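Local coordinates for cytoplasmic export protein 1 (Saccharomyces cerevisiae, PDB 3VWA), which binds tRNA and takes part in its nuclear export, possibly collecting tRNA from export receptors at the nuclear pore and delivering aminoacylated tRNA to the translation machinery, at residues D471-G483 with D510-L522. Residues are numbered along the deposited sequence; the frame is centred on the assembly and turned at random.
Sequences DPQVKPRLAALYG and DKSPIVRGRAKIL
In the C-terminal helical part of this HEAT-repeat protein, a salt bridge joins Arg-477, in the first of two side-by-side helices, to Asp-510, in the loop that precedes the second; the axes of segments 474-483 and 513-522 run nearly parallel (7°) and 10.1 Å apart. Arg-477 NH2 meets the syn lone pair of Asp-510 OD1 at 2.6 Å, while NE makes a weak, bent bond (125°) to OD2; the guanidinium and carboxylate planes stand 37° apart. Bends at chi2 and chi3 turn the arginine head back past the start of its own helix, where NH1 donates to Asp-471 O at 2.8 Å. Asp-510 OD1 also accepts from Ser-512 N on its anti side, an Asx turn leading into helix 513-536. An alanine in place of Arg-477 would probably leave the Asp-510 carboxylate without its charged mate and untie the two loops preceding the helices. The second helix belongs to HEAT repeat 2 (494-530), and on the C-terminal side of the salt bridge the stacked helices mesh as knobs into holes. Val-515 sits among Val-474, Arg-477, Leu-478 and Leu-481; Leu-481 fits among Val-515, Arg-518, Ala-519 and Leu-522, with its CD2 3.8 Å from Leu-522 CD1. Leu-478 crosses Ile-514 at about a right angle, Leu-478 CD2 packing unusually close to Ile-514 CG1, 3.4 Å. Beside this pair, one water donates to Leu-478 O and accepts from Arg-518 NH1, in the plane of that guanidinium.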
ATOM      1  N   ASP A 471     -15.787  39.849  19.322  1.00 31.81           N
ATOM      2  CA  ASP A 471     -16.549  38.634  19.644  1.00 33.90           C
ATOM      3  C   ASP A 471     -17.001  38.746  21.112  1.00 31.35           C
ATOM      4  O   ASP A 471     -16.220  39.248  21.945  1.00 33.50           O
ATOM      5  CB  ASP A 471     -15.706  37.362  19.376  1.00 29.16           C
ATOM      6  CG  ASP A 471     -16.490  36.060  19.532  1.00 29.82           C
ATOM      7  OD1 ASP A 471     -16.937  35.468  18.508  1.00 31.17           O
ATOM      8  OD2 ASP A 471     -16.651  35.579  20.678  1.00 28.76           O
ATOM      9  N   PRO A 472     -18.237  38.290  21.427  1.00 32.15           N
ATOM     10  CA  PRO A 472     -18.697  38.204  22.841  1.00 35.38           C
ATOM     11  C   PRO A 472     -17.818  37.294  23.706  1.00 39.33           C
ATOM     12  O   PRO A 472     -17.629  37.561  24.890  1.00 40.59           O
ATOM     13  CB  PRO A 472     -20.109  37.604  22.750  1.00 34.65           C
ATOM     14  CG  PRO A 472     -20.291  37.128  21.329  1.00 36.04           C
ATOM     15  CD  PRO A 472     -19.311  37.932  20.479  1.00 34.15           C
ATOM     16  N   GLN A 473     -17.264  36.233  23.129  1.00 37.58           N
ATOM     17  CA  GLN A 473     -16.395  35.378  23.912  1.00 35.25           C
ATOM     18  C   GLN A 473     -14.940  35.803  23.825  1.00 34.70           C
ATOM     19  O   GLN A 473     -14.535  36.382  22.826  1.00 32.74           O
ATOM     20  CB  GLN A 473     -16.601  33.945  23.486  1.00 35.66           C
ATOM     21  CG  GLN A 473     -18.072  33.591  23.480  1.00 39.67           C
ATOM     22  CD  GLN A 473     -18.638  33.542  24.870  1.00 43.82           C
ATOM     23  OE1 GLN A 473     -18.023  32.961  25.755  1.00 48.83           O
ATOM     24  NE2 GLN A 473     -19.820  34.156  25.076  1.00 42.47           N
ATOM     25  N   VAL A 474     -14.172  35.521  24.884  1.00 31.51           N
ATOM     26  CA  VAL A 474     -12.772  35.921  24.992  1.00 31.48           C
ATOM     27  C   VAL A 474     -11.860  35.137  24.042  1.00 33.65           C
ATOM     28  O   VAL A 474     -10.880  35.680  23.525  1.00 34.98           O
ATOM     29  CB  VAL A 474     -12.272  35.841  26.462  1.00 33.00           C
ATOM     30  CG1 VAL A 474     -10.746  35.954  26.600  1.00 31.16           C
ATOM     31  CG2 VAL A 474     -12.908  36.944  27.281  1.00 33.92           C
ATOM     32  N   LYS A 475     -12.179  33.880  23.771  1.00 29.56           N
ATOM     33  CA  LYS A 475     -11.237  33.046  23.038  1.00 30.44           C
ATOM     34  C   LYS A 475     -10.917  33.558  21.610  1.00 27.59           C
ATOM     35  O   LYS A 475      -9.757  33.542  21.229  1.00 29.16           O
ATOM     36  CB  LYS A 475     -11.650  31.572  23.038  1.00 30.74           C
ATOM     37  CG  LYS A 475     -10.509  30.622  22.653  1.00 34.41           C
ATOM     38  CD  LYS A 475     -10.892  29.138  22.821  1.00 37.89           C
ATOM     39  CE  LYS A 475      -9.683  28.221  22.622  1.00 39.66           C
ATOM     40  NZ  LYS A 475      -9.949  26.782  22.933  1.00 41.51           N
ATOM     41  N   PRO A 476     -11.931  33.980  20.830  1.00 24.87           N
ATOM     42  CA  PRO A 476     -11.706  34.481  19.460  1.00 27.36           C
ATOM     43  C   PRO A 476     -11.008  35.842  19.406  1.00 30.16           C
ATOM     44  O   PRO A 476     -10.301  36.141  18.436  1.00 29.07           O
ATOM     45  CB  PRO A 476     -13.113  34.556  18.867  1.00 25.60           C
ATOM     46  CG  PRO A 476     -13.928  33.555  19.728  1.00 26.66           C
ATOM     47  CD  PRO A 476     -13.373  33.788  21.103  1.00 25.59           C
ATOM     48  N   ARG A 477     -11.151  36.629  20.471  1.00 31.88           N
ATOM     49  CA  ARG A 477     -10.416  37.884  20.609  1.00 29.02           C
ATOM     50  C   ARG A 477      -8.943  37.584  20.778  1.00 29.24           C
ATOM     51  O   ARG A 477      -8.086  38.129  20.048  1.00 31.94           O
ATOM     52  CB  ARG A 477     -11.002  38.720  21.758  1.00 31.78           C
ATOM     53  CG  ARG A 477     -12.534  38.713  21.742  1.00 30.79           C
ATOM     54  CD  ARG A 477     -13.141  40.023  22.195  1.00 29.81           C
ATOM     55  NE  ARG A 477     -12.873  40.274  23.591  1.00 32.11           N
ATOM     56  CZ  ARG A 477     -13.670  39.887  24.589  1.00 32.02           C
ATOM     57  NH1 ARG A 477     -14.802  39.249  24.331  1.00 33.30           N
ATOM     58  NH2 ARG A 477     -13.328  40.128  25.842  1.00 29.68           N
ATOM     59  N   LEU A 478      -8.633  36.664  21.689  1.00 29.51           N
ATOM     60  CA  LEU A 478      -7.256  36.191  21.872  1.00 27.72           C
ATOM     61  C   LEU A 478      -6.666  35.592  20.598  1.00 28.13           C
ATOM     62  O   LEU A 478      -5.472  35.631  20.391  1.00 28.39           O
ATOM     63  CB  LEU A 478      -7.245  35.130  22.965  1.00 28.80           C
ATOM     64  CG  LEU A 478      -7.607  35.614  24.383  1.00 30.08           C
ATOM     65  CD1 LEU A 478      -7.746  34.419  25.285  1.00 30.33           C
ATOM     66  CD2 LEU A 478      -6.602  36.595  24.966  1.00 31.18           C
ATOM     67  N   ALA A 479      -7.502  34.968  19.778  1.00 27.62           N
ATOM     68  CA  ALA A 479      -7.032  34.382  18.547  1.00 28.89           C
ATOM     69  C   ALA A 479      -6.756  35.504  17.525  1.00 27.01           C
ATOM     70  O   ALA A 479      -5.927  35.355  16.664  1.00 26.67           O
ATOM     71  CB  ALA A 479      -8.069  33.403  17.971  1.00 31.06           C
ATOM     72  N   ALA A 480      -7.495  36.592  17.574  1.00 26.70           N
ATOM     73  CA  ALA A 480      -7.186  37.721  16.691  1.00 25.11           C
ATOM     74  C   ALA A 480      -5.809  38.304  17.029  1.00 24.53           C
ATOM     75  O   ALA A 480      -4.957  38.479  16.158  1.00 25.67           O
ATOM     76  CB  ALA A 480      -8.252  38.795  16.790  1.00 21.48           C
ATOM     77  N   LEU A 481      -5.580  38.547  18.307  1.00 23.89           N
ATOM     78  CA  LEU A 481      -4.323  39.148  18.729  1.00 25.12           C
ATOM     79  C   LEU A 481      -3.186  38.265  18.311  1.00 27.15           C
ATOM     80  O   LEU A 481      -2.102  38.754  17.978  1.00 26.32           O
ATOM     81  CB  LEU A 481      -4.304  39.343  20.230  1.00 21.77           C
ATOM     82  CG  LEU A 481      -5.343  40.306  20.755  1.00 20.81           C
ATOM     83  CD1 LEU A 481      -5.265  40.335  22.288  1.00 21.69           C
ATOM     84  CD2 LEU A 481      -5.041  41.674  20.166  1.00 21.90           C
ATOM     85  N   TYR A 482      -3.426  36.953  18.350  1.00 28.28           N
ATOM     86  CA  TYR A 482      -2.371  36.004  17.962  1.00 30.34           C
ATOM     87  C   TYR A 482      -2.014  36.130  16.467  1.00 29.94           C
ATOM     88  O   TYR A 482      -0.849  36.228  16.069  1.00 28.17           O
ATOM     89  CB  TYR A 482      -2.830  34.567  18.252  1.00 31.70           C
ATOM     90  CG  TYR A 482      -1.852  33.498  17.783  1.00 36.22           C
ATOM     91  CD1 TYR A 482      -0.634  33.302  18.457  1.00 37.50           C
ATOM     92  CD2 TYR A 482      -2.142  32.675  16.671  1.00 38.12           C
ATOM     93  CE1 TYR A 482       0.266  32.334  18.047  1.00 44.74           C
ATOM     94  CE2 TYR A 482      -1.236  31.694  16.240  1.00 43.19           C
ATOM     95  CZ  TYR A 482      -0.032  31.533  16.937  1.00 46.92           C
ATOM     96  OH  TYR A 482       0.891  30.580  16.573  1.00 53.42           O
ATOM     97  N   GLY A 483      -3.047  36.089  15.641  1.00 27.84           N
ATOM     98  CA  GLY A 483      -2.847  36.203  14.217  1.00 28.30           C
ATOM     99  C   GLY A 483      -2.284  37.542  13.845  1.00 25.90           C
ATOM    100  O   GLY A 483      -1.574  37.650  12.848  1.00 29.30           O
ATOM    101  N   ASP A 510     -10.447  46.406  26.151  1.00 31.34           N
ATOM    102  CA  ASP A 510     -11.314  45.257  26.262  1.00 33.68           C
ATOM    103  C   ASP A 510     -11.650  45.023  27.743  1.00 34.31           C
ATOM    104  O   ASP A 510     -10.832  45.326  28.607  1.00 31.84           O
ATOM    105  CB  ASP A 510     -10.538  44.065  25.748  1.00 31.28           C
ATOM    106  CG  ASP A 510     -11.417  42.882  25.402  1.00 33.90           C
ATOM    107  OD1 ASP A 510     -11.569  41.992  26.279  1.00 32.49           O
ATOM    108  OD2 ASP A 510     -11.911  42.806  24.242  1.00 33.77           O
ATOM    109  N   LYS A 511     -12.825  44.466  28.008  1.00 35.45           N
ATOM    110  CA  LYS A 511     -13.246  44.109  29.392  1.00 40.01           C
ATOM    111  C   LYS A 511     -12.418  42.991  29.988  1.00 40.75           C
ATOM    112  O   LYS A 511     -12.368  42.839  31.203  1.00 43.02           O
ATOM    113  CB  LYS A 511     -14.708  43.683  29.437  1.00 40.83           C
ATOM    114  CG  LYS A 511     -15.678  44.714  28.876  1.00 50.36           C
ATOM    115  CD  LYS A 511     -16.913  44.071  28.255  1.00 54.90           C
ATOM    116  CE  LYS A 511     -17.473  44.926  27.113  1.00 55.51           C
ATOM    117  NZ  LYS A 511     -18.621  44.257  26.439  1.00 56.65           N
ATOM    118  N   SER A 512     -11.779  42.183  29.146  1.00 40.55           N
ATOM    119  CA  SER A 512     -11.048  41.026  29.643  1.00 38.27           C
ATOM    120  C   SER A 512      -9.622  41.437  30.003  1.00 36.69           C
ATOM    121  O   SER A 512      -8.899  41.968  29.166  1.00 37.01           O
ATOM    122  CB  SER A 512     -11.062  39.931  28.583  1.00 36.85           C
ATOM    123  OG  SER A 512     -10.021  38.994  28.815  1.00 42.31           O
ATOM    124  N   PRO A 513      -9.193  41.213  31.263  1.00 43.78           N
ATOM    125  CA  PRO A 513      -7.817  41.701  31.558  1.00 40.38           C
ATOM    126  C   PRO A 513      -6.761  41.029  30.673  1.00 41.70           C
ATOM    127  O   PRO A 513      -5.743  41.648  30.314  1.00 43.23           O
ATOM    128  CB  PRO A 513      -7.593  41.340  33.039  1.00 43.31           C
ATOM    129  CG  PRO A 513      -8.754  40.489  33.460  1.00 43.63           C
ATOM    130  CD  PRO A 513      -9.795  40.444  32.376  1.00 39.43           C
ATOM    131  N   ILE A 514      -7.006  39.777  30.299  1.00 40.92           N
ATOM    132  CA  ILE A 514      -5.989  39.052  29.551  1.00 36.51           C
ATOM    133  C   ILE A 514      -5.860  39.615  28.110  1.00 34.22           C
ATOM    134  O   ILE A 514      -4.767  39.671  27.563  1.00 29.52           O
ATOM    135  CB  ILE A 514      -6.052  37.491  29.678  1.00 40.30           C
ATOM    136  CG1 ILE A 514      -6.220  36.807  28.334  1.00 43.89           C
ATOM    137  CG2 ILE A 514      -7.004  36.971  30.771  1.00 40.43           C
ATOM    138  CD1 ILE A 514      -5.345  35.573  28.230  1.00 48.19           C
ATOM    139  N   VAL A 515      -6.972  40.089  27.538  1.00 32.00           N
ATOM    140  CA  VAL A 515      -6.918  40.703  26.211  1.00 29.30           C
ATOM    141  C   VAL A 515      -6.225  42.026  26.284  1.00 29.47           C
ATOM    142  O   VAL A 515      -5.390  42.338  25.417  1.00 28.99           O
ATOM    143  CB  VAL A 515      -8.318  40.908  25.590  1.00 31.10           C
ATOM    144  CG1 VAL A 515      -8.235  41.747  24.316  1.00 28.31           C
ATOM    145  CG2 VAL A 515      -8.989  39.571  25.345  1.00 29.54           C
ATOM    146  N   ARG A 516      -6.604  42.845  27.266  1.00 30.52           N
ATOM    147  CA  ARG A 516      -5.964  44.153  27.421  1.00 30.92           C
ATOM    148  C   ARG A 516      -4.490  43.962  27.539  1.00 29.00           C
ATOM    149  O   ARG A 516      -3.737  44.708  26.944  1.00 26.87           O
ATOM    150  CB  ARG A 516      -6.463  44.917  28.663  1.00 36.41           C
ATOM    151  CG  ARG A 516      -7.901  45.388  28.583  1.00 39.84           C
ATOM    152  CD  ARG A 516      -8.317  46.179  29.823  1.00 40.17           C
ATOM    153  NE  ARG A 516      -9.024  45.346  30.812  1.00 47.45           N
ATOM    154  CZ  ARG A 516      -8.533  45.089  32.013  1.00 43.52           C
ATOM    155  NH1 ARG A 516      -7.363  45.587  32.324  1.00 52.47           N
ATOM    156  NH2 ARG A 516      -9.178  44.340  32.891  1.00 45.16           N
ATOM    157  N   GLY A 517      -4.065  42.967  28.335  1.00 30.26           N
ATOM    158  CA  GLY A 517      -2.604  42.752  28.579  1.00 25.82           C
ATOM    159  C   GLY A 517      -1.900  42.345  27.276  1.00 25.04           C
ATOM    160  O   GLY A 517      -0.838  42.879  26.907  1.00 22.89           O
ATOM    161  N   ARG A 518      -2.477  41.380  26.557  1.00 26.82           N
ATOM    162  CA  ARG A 518      -1.853  40.980  25.271  1.00 27.55           C
ATOM    163  C   ARG A 518      -1.940  42.061  24.227  1.00 25.88           C
ATOM    164  O   ARG A 518      -1.029  42.211  23.458  1.00 26.56           O
ATOM    165  CB  ARG A 518      -2.395  39.659  24.726  1.00 33.25           C
ATOM    166  CG  ARG A 518      -2.341  38.559  25.791  1.00 39.76           C
ATOM    167  CD  ARG A 518      -2.840  37.237  25.255  1.00 39.03           C
ATOM    168  NE  ARG A 518      -2.547  36.182  26.214  1.00 44.49           N
ATOM    169  CZ  ARG A 518      -2.624  34.896  25.925  1.00 43.79           C
ATOM    170  NH1 ARG A 518      -2.996  34.530  24.714  1.00 46.53           N
ATOM    171  NH2 ARG A 518      -2.345  33.988  26.845  1.00 45.29           N
ATOM    172  N   ALA A 519      -3.012  42.850  24.223  1.00 27.55           N
ATOM    173  CA  ALA A 519      -3.176  43.832  23.154  1.00 26.72           C
ATOM    174  C   ALA A 519      -2.127  44.904  23.320  1.00 30.90           C
ATOM    175  O   ALA A 519      -1.665  45.486  22.338  1.00 27.72           O
ATOM    176  CB  ALA A 519      -4.551  44.459  23.198  1.00 23.51           C
ATOM    177  N   LYS A 520      -1.828  45.247  24.577  1.00 32.52           N
ATOM    178  CA  LYS A 520      -0.839  46.295  24.846  1.00 34.05           C
ATOM    179  C   LYS A 520       0.550  45.896  24.300  1.00 31.06           C
ATOM    180  O   LYS A 520       1.255  46.705  23.697  1.00 29.45           O
ATOM    181  CB  LYS A 520      -0.765  46.646  26.342  1.00 37.00           C
ATOM    182  CG  LYS A 520       0.249  47.747  26.627  1.00 40.16           C
ATOM    183  CD  LYS A 520       0.008  48.444  27.967  1.00 44.79           C
ATOM    184  CE  LYS A 520       1.091  48.072  28.959  1.00 43.70           C
ATOM    185  NZ  LYS A 520       2.391  48.683  28.586  1.00 42.49           N
ATOM    186  N   ILE A 521       0.901  44.630  24.467  1.00 31.37           N
ATOM    187  CA  ILE A 521       2.217  44.170  24.090  1.00 31.83           C
ATOM    188  C   ILE A 521       2.291  44.134  22.559  1.00 30.63           C
ATOM    189  O   ILE A 521       3.260  44.503  21.971  1.00 31.43           O
ATOM    190  CB  ILE A 521       2.526  42.806  24.745  1.00 32.46           C
ATOM    191  CG1 ILE A 521       2.600  42.927  26.282  1.00 34.97           C
ATOM    192  CG2 ILE A 521       3.842  42.260  24.221  1.00 34.03           C
ATOM    193  CD1 ILE A 521       2.649  41.569  27.034  1.00 34.10           C
ATOM    194  N   LEU A 522       1.209  43.719  21.930  1.00 32.34           N
ATOM    195  CA  LEU A 522       1.104  43.658  20.493  1.00 29.45           C
ATOM    196  C   LEU A 522       1.183  45.032  19.874  1.00 25.85           C
ATOM    197  O   LEU A 522       1.956  45.288  18.950  1.00 23.74           O
ATOM    198  CB  LEU A 522      -0.267  43.063  20.217  1.00 29.87           C
ATOM    199  CG  LEU A 522      -0.565  42.235  18.970  1.00 31.01           C
ATOM    200  CD1 LEU A 522      -1.877  42.707  18.353  1.00 27.51           C
ATOM    201  CD2 LEU A 522       0.567  42.006  17.973  1.00 26.67           C
TER
HETATM  202  O   HOH W   1      -3.607  35.939  22.230  1.00 25.96           O